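Local coordinates for protein NAD_Gly3P_dh, NAD-dependent glycerol-3-phosphate dehydrogenase (Streptosporangium roseum, PDB 5OCM) that binds NADP(H) and acts as an imine reductase, probably reducing C=N bonds to amines with hydride from the nicotinamide cofactor, at residues T93-E105 with A161-L173. Numbering follows the deposited sequence.
Sequences TSGTSEQARATAE and ADHGLSSLYDVAL. With NAP (NADP nicotinamide-adenine-dinucleotide phosphate), chain G.
Asp162 OD1 takes two donors: Arg101 NE, 2.8 Å away on the syn side, slightly out of the carboxylate plane, and the backbone N of Gly164, 2.9 Å from OD1 and well above that plane, a cap on the turn into helix 165-192. Arg101 NH2 reaches Asp162 OD2 on the syn lone pair, completing a side-on, two-nitrogen salt bridge with the planes 21° apart. Gly164 CA lies over one face of the guanidinium. One helical turn on, Ala104 CB sits over a face of the His163 ring, 3.7 Å from its centroid, a CH-pi contact; His163 NE2 is bonded to Tyr114 O. Ser97 CB abuts Gly164 O, its OG hydrogen-bonded to Glu248 of the second subunit, and Ser167 CB packs on the backbone of Thr96, 3.5 Å from its C. Toward the cofactor, water takes over: one molecule links Ser94 OG to Asp170 OD2 (2.6 Å from the water), another joins Thr96 O to Ser167 OG. Ser94 holds the NADP ribose twice, N donating to O3D and OG bonded with O2D at 2.6 Å. The contact sets helix 97-109 of the Rossmann-type domain against the start of long helix 165-192, with strand 113-120 touching both.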
loop_
_atom_site.group_PDB
_atom_site.type_symbol
_atom_site.label_atom_id
_atom_site.label_comp_id
_atom_site.label_asym_id
_atom_site.label_seq_id
_atom_site.Cartn_x
_atom_site.Cartn_y
_atom_site.Cartn_z
ATOM N N THR A 93 -3.851 -22.689 -7.341
ATOM C CA THR A 93 -3.529 -22.850 -5.921
ATOM C C THR A 93 -2.288 -22.011 -5.553
ATOM O O THR A 93 -1.343 -21.994 -6.302
ATOM C CB THR A 93 -3.254 -24.349 -5.644
ATOM O OG1 THR A 93 -4.424 -25.092 -6.063
ATOM C CG2 THR A 93 -2.961 -24.610 -4.213
ATOM N N SER A 94 -2.284 -21.365 -4.393
ATOM C CA SER A 94 -1.100 -20.642 -3.908
ATOM C C SER A 94 0.096 -21.571 -3.685
ATOM O O SER A 94 -0.054 -22.733 -3.348
ATOM C CB SER A 94 -1.402 -19.870 -2.634
ATOM O OG SER A 94 -2.521 -19.068 -2.795
ATOM N N GLY A 95 1.289 -21.024 -3.871
ATOM C CA GLY A 95 2.516 -21.796 -3.577
ATOM C C GLY A 95 3.761 -21.037 -3.967
ATOM O O GLY A 95 3.685 -19.850 -4.272
ATOM N N THR A 96 4.879 -21.726 -3.984
ATOM C CA THR A 96 6.191 -21.128 -4.297
ATOM C C THR A 96 6.544 -21.455 -5.758
ATOM O O THR A 96 5.946 -22.350 -6.393
ATOM C CB THR A 96 7.285 -21.717 -3.409
ATOM O OG1 THR A 96 7.384 -23.130 -3.655
ATOM C CG2 THR A 96 6.967 -21.466 -1.918
ATOM N N SER A 97 7.555 -20.774 -6.263
ATOM C CA SER A 97 8.022 -20.996 -7.617
ATOM C C SER A 97 8.565 -22.429 -7.785
ATOM O O SER A 97 8.312 -23.084 -8.806
ATOM C CB SER A 97 9.036 -19.922 -8.042
ATOM O OG SER A 97 10.229 -20.044 -7.313
ATOM N N GLU A 98 9.249 -22.917 -6.760
ATOM C CA GLU A 98 9.722 -24.294 -6.762
ATOM C C GLU A 98 8.565 -25.309 -6.902
ATOM O O GLU A 98 8.652 -26.270 -7.642
ATOM C CB GLU A 98 10.512 -24.604 -5.514
ATOM C CG GLU A 98 11.137 -25.994 -5.509
ATOM C CD GLU A 98 12.027 -26.241 -4.282
ATOM O OE1 GLU A 98 12.055 -25.581 -3.234
ATOM O OE2 GLU A 98 12.743 -27.182 -4.403
ATOM N N GLN A 99 7.487 -25.086 -6.158
ATOM C CA GLN A 99 6.324 -25.992 -6.232
ATOM C C GLN A 99 5.690 -25.968 -7.619
ATOM O O GLN A 99 5.364 -27.029 -8.186
ATOM C CB GLN A 99 5.301 -25.634 -5.150
ATOM C CG GLN A 99 5.774 -25.961 -3.758
ATOM C CD GLN A 99 4.920 -25.364 -2.639
ATOM O OE1 GLN A 99 4.187 -24.421 -2.871
ATOM N NE2 GLN A 99 5.040 -25.919 -1.440
ATOM N N ALA A 100 5.576 -24.764 -8.200
ATOM C CA ALA A 100 4.995 -24.615 -9.512
ATOM C C ALA A 100 5.834 -25.378 -10.551
ATOM O O ALA A 100 5.266 -26.041 -11.428
ATOM C CB ALA A 100 4.899 -23.158 -9.891
ATOM N N ARG A 101 7.145 -25.257 -10.452
ATOM C CA ARG A 101 8.017 -25.935 -11.420
ATOM C C ARG A 101 7.953 -27.464 -11.242
ATOM O O ARG A 101 8.078 -28.193 -12.243
ATOM C CB ARG A 101 9.478 -25.409 -11.322
ATOM C CG ARG A 101 9.590 -23.977 -11.788
ATOM C CD ARG A 101 11.001 -23.434 -11.834
ATOM N NE ARG A 101 10.949 -21.951 -11.981
ATOM C CZ ARG A 101 11.309 -21.041 -11.073
ATOM N NH1 ARG A 101 11.773 -21.417 -9.893
ATOM N NH2 ARG A 101 11.148 -19.747 -11.332
ATOM N N ALA A 102 7.757 -27.927 -10.019
ATOM C CA ALA A 102 7.621 -29.354 -9.744
ATOM C C ALA A 102 6.339 -29.891 -10.395
ATOM O O ALA A 102 6.383 -30.922 -11.068
ATOM C CB ALA A 102 7.636 -29.651 -8.246
ATOM N N THR A 103 5.214 -29.190 -10.232
ATOM C CA THR A 103 3.978 -29.619 -10.917
ATOM C C THR A 103 4.122 -29.525 -12.431
ATOM O O THR A 103 3.665 -30.420 -13.154
ATOM C CB THR A 103 2.764 -28.820 -10.411
ATOM O OG1 THR A 103 2.686 -29.027 -8.993
ATOM C CG2 THR A 103 1.468 -29.325 -11.077
ATOM N N ALA A 104 4.820 -28.512 -12.929
ATOM C CA ALA A 104 5.072 -28.410 -14.357
ATOM C C ALA A 104 5.860 -29.606 -14.911
ATOM O O ALA A 104 5.557 -30.083 -16.007
ATOM C CB ALA A 104 5.762 -27.092 -14.723
ATOM N N GLU A 105 6.857 -30.065 -14.155
ATOM C CA GLU A 105 7.647 -31.239 -14.551
ATOM C C GLU A 105 6.779 -32.506 -14.570
ATOM O O GLU A 105 6.827 -33.287 -15.541
ATOM C CB GLU A 105 8.862 -31.393 -13.636
ATOM C CG GLU A 105 9.677 -32.691 -13.870
ATOM C CD GLU A 105 11.039 -32.726 -13.172
ATOM O OE1 GLU A 105 11.108 -32.131 -12.098
ATOM O OE2 GLU A 105 12.015 -33.346 -13.710
ATOM N N ALA A 161 6.888 -17.792 -20.123
ATOM C CA ALA A 161 6.977 -19.256 -20.243
ATOM C C ALA A 161 7.355 -20.046 -18.999
ATOM O O ALA A 161 6.961 -21.192 -18.838
ATOM C CB ALA A 161 7.991 -19.568 -21.373
ATOM N N ASP A 162 8.164 -19.455 -18.115
ATOM C CA ASP A 162 8.506 -20.112 -16.874
ATOM C C ASP A 162 7.326 -20.204 -15.937
ATOM O O ASP A 162 6.880 -19.195 -15.385
ATOM C CB ASP A 162 9.702 -19.371 -16.186
ATOM C CG ASP A 162 9.938 -19.797 -14.734
ATOM O OD1 ASP A 162 9.661 -20.946 -14.296
ATOM O OD2 ASP A 162 10.445 -18.926 -13.988
ATOM N N HIS A 163 6.878 -21.423 -15.667
ATOM C CA HIS A 163 5.716 -21.684 -14.809
ATOM C C HIS A 163 5.854 -21.088 -13.423
ATOM O O HIS A 163 4.860 -20.720 -12.832
ATOM C CB HIS A 163 5.474 -23.171 -14.697
ATOM C CG HIS A 163 4.981 -23.807 -15.962
ATOM N ND1 HIS A 163 5.829 -24.372 -16.889
ATOM C CD2 HIS A 163 3.730 -23.977 -16.437
ATOM C CE1 HIS A 163 5.126 -24.894 -17.868
ATOM N NE2 HIS A 163 3.840 -24.636 -17.631
ATOM N N GLY A 164 7.081 -20.988 -12.885
ATOM C CA GLY A 164 7.313 -20.383 -11.581
ATOM C C GLY A 164 7.102 -18.922 -11.460
ATOM O O GLY A 164 7.033 -18.383 -10.347
ATOM N N LEU A 165 6.966 -18.194 -12.561
ATOM C CA LEU A 165 6.857 -16.698 -12.489
ATOM C C LEU A 165 5.616 -16.297 -11.777
ATOM O O LEU A 165 5.636 -15.302 -11.043
ATOM C CB LEU A 165 6.822 -16.082 -13.887
ATOM C CG LEU A 165 8.179 -15.868 -14.558
ATOM C CD1 LEU A 165 7.918 -15.496 -16.042
ATOM C CD2 LEU A 165 9.002 -14.834 -13.803
ATOM N N SER A 166 4.478 -16.995 -12.014
ATOM C CA SER A 166 3.231 -16.628 -11.400
ATOM C C SER A 166 3.347 -16.577 -9.876
ATOM O O SER A 166 2.891 -15.601 -9.228
ATOM C CB SER A 166 2.101 -17.572 -11.842
ATOM O OG SER A 166 1.800 -17.341 -13.203
ATOM N N SER A 167 3.991 -17.589 -9.297
ATOM C CA SER A 167 4.186 -17.671 -7.859
ATOM C C SER A 167 5.144 -16.638 -7.305
ATOM O O SER A 167 4.967 -16.111 -6.196
ATOM C CB SER A 167 4.622 -19.107 -7.490
ATOM O OG SER A 167 3.474 -19.947 -7.630
ATOM N N LEU A 168 6.203 -16.355 -8.055
ATOM C CA LEU A 168 7.150 -15.318 -7.650
ATOM C C LEU A 168 6.487 -13.966 -7.600
ATOM O O LEU A 168 6.591 -13.238 -6.577
ATOM C CB LEU A 168 8.281 -15.319 -8.666
ATOM C CG LEU A 168 9.492 -14.551 -8.321
ATOM C CD1 LEU A 168 10.133 -15.139 -7.074
ATOM C CD2 LEU A 168 10.486 -14.656 -9.479
ATOM N N TYR A 169 5.765 -13.616 -8.669
ATOM C CA TYR A 169 4.966 -12.376 -8.638
ATOM C C TYR A 169 3.923 -12.396 -7.541
ATOM O O TYR A 169 3.756 -11.414 -6.827
ATOM C CB TYR A 169 4.220 -12.111 -9.964
ATOM C CG TYR A 169 5.039 -11.410 -11.026
ATOM C CD1 TYR A 169 6.045 -12.072 -11.741
ATOM C CD2 TYR A 169 4.757 -10.076 -11.361
ATOM C CE1 TYR A 169 6.734 -11.420 -12.750
ATOM C CE2 TYR A 169 5.457 -9.438 -12.370
ATOM C CZ TYR A 169 6.433 -10.097 -13.057
ATOM O OH TYR A 169 7.070 -9.389 -14.059
ATOM N N ASP A 170 3.233 -13.509 -7.395
ATOM C CA ASP A 170 2.164 -13.626 -6.375
ATOM C C ASP A 170 2.681 -13.332 -4.960
ATOM O O ASP A 170 2.117 -12.454 -4.291
ATOM C CB ASP A 170 1.582 -15.034 -6.460
ATOM C CG ASP A 170 0.399 -15.297 -5.560
ATOM O OD1 ASP A 170 -0.358 -14.349 -5.226
ATOM O OD2 ASP A 170 0.201 -16.470 -5.176
ATOM N N VAL A 171 3.729 -14.007 -4.530
ATOM C CA VAL A 171 4.168 -13.772 -3.140
ATOM C C VAL A 171 4.712 -12.359 -2.957
ATOM O O VAL A 171 4.474 -11.759 -1.901
ATOM C CB VAL A 171 5.174 -14.834 -2.618
ATOM C CG1 VAL A 171 4.599 -16.198 -2.704
ATOM C CG2 VAL A 171 6.487 -14.780 -3.398
ATOM N N ALA A 172 5.370 -11.822 -3.961
ATOM C CA ALA A 172 5.856 -10.423 -3.915
ATOM C C ALA A 172 4.703 -9.466 -3.761
ATOM O O ALA A 172 4.745 -8.560 -2.938
ATOM C CB ALA A 172 6.662 -10.076 -5.188
ATOM N N LEU A 173 3.638 -9.685 -4.529
ATOM C CA LEU A 173 2.415 -8.858 -4.440
ATOM C C LEU A 173 1.698 -9.046 -3.121
ATOM O O LEU A 173 1.278 -8.053 -2.497
ATOM C CB LEU A 173 1.512 -9.158 -5.645
ATOM C CG LEU A 173 2.045 -8.722 -7.017
ATOM C CD1 LEU A 173 1.121 -9.337 -8.041
ATOM C CD2 LEU A 173 2.131 -7.213 -7.159
HETATM P PA NAP G . -10.467 -22.724 1.518
HETATM O O1A NAP G . -11.837 -22.072 1.697
HETATM O O2A NAP G . -9.866 -23.025 2.814
HETATM O O5B NAP G . -10.534 -24.061 0.580
HETATM C C5B NAP G . -9.484 -25.021 0.638
HETATM C C4B NAP G . -9.875 -26.018 -0.425
HETATM O O4B NAP G . -8.858 -26.981 -0.639
HETATM C C3B NAP G . -11.190 -26.806 -0.126
HETATM O O3B NAP G . -11.961 -27.023 -1.331
HETATM C C2B NAP G . -10.617 -28.135 0.410
HETATM O O2B NAP G . -11.537 -29.241 0.386
HETATM C C1B NAP G . -9.432 -28.306 -0.500
HETATM N N9A NAP G . -8.438 -29.238 -0.001
HETATM C C8A NAP G . -7.593 -29.098 1.026
HETATM N N7A NAP G . -6.823 -30.166 1.168
HETATM C C5A NAP G . -7.197 -31.026 0.200
HETATM C C6A NAP G . -6.783 -32.351 -0.225
HETATM N N6A NAP G . -5.765 -33.006 0.457
HETATM N N1A NAP G . -7.472 -32.954 -1.218
HETATM C C2A NAP G . -8.468 -32.332 -1.887
HETATM N N3A NAP G . -8.896 -31.091 -1.580
HETATM C C4A NAP G . -8.275 -30.438 -0.566
HETATM O O3 NAP G . -9.402 -21.830 0.768
HETATM P PN NAP G . -9.776 -20.739 -0.403
HETATM O O1N NAP G . -9.885 -19.402 0.208
HETATM O O2N NAP G . -10.764 -21.346 -1.412
HETATM O O5D NAP G . -8.287 -20.769 -1.030
HETATM C C5D NAP G . -7.981 -21.764 -2.011
HETATM C C4D NAP G . -6.687 -21.339 -2.677
HETATM O O4D NAP G . -6.919 -20.029 -3.350
HETATM C C3D NAP G . -5.540 -21.225 -1.652
HETATM O O3D NAP G . -4.298 -21.669 -2.227
HETATM C C2D NAP G . -5.530 -19.705 -1.419
HETATM O O2D NAP G . -4.298 -19.148 -0.934
HETATM C C1D NAP G . -5.919 -19.194 -2.832
HETATM N N1N NAP G . -6.465 -17.852 -2.832
HETATM C C2N NAP G . -7.525 -17.548 -2.111
HETATM C C3N NAP G . -8.033 -16.235 -2.090
HETATM C C7N NAP G . -9.174 -15.811 -1.246
HETATM O O7N NAP G . -9.398 -14.581 -1.235
HETATM N N7N NAP G . -9.860 -16.684 -0.562
HETATM C C4N NAP G . -7.436 -15.257 -2.902
HETATM C C5N NAP G . -6.388 -15.652 -3.728
HETATM C C6N NAP G . -5.937 -16.959 -3.661
HETATM P P2B NAP G . -12.546 -29.456 1.615
HETATM O O1X NAP G . -13.686 -28.524 1.364
HETATM O O2X NAP G . -12.791 -30.920 1.480
HETATM O O3X NAP G . -11.688 -29.252 2.866
HETATM O O HOH W 1 -2.244 -17.023 -4.547
HETATM O O HOH W 2 1.521 -18.085 -3.068
HETATM O O HOH W 3 1.136 -18.600 -6.018
HETATM O O HOH W 4 3.075 -22.598 -6.605
#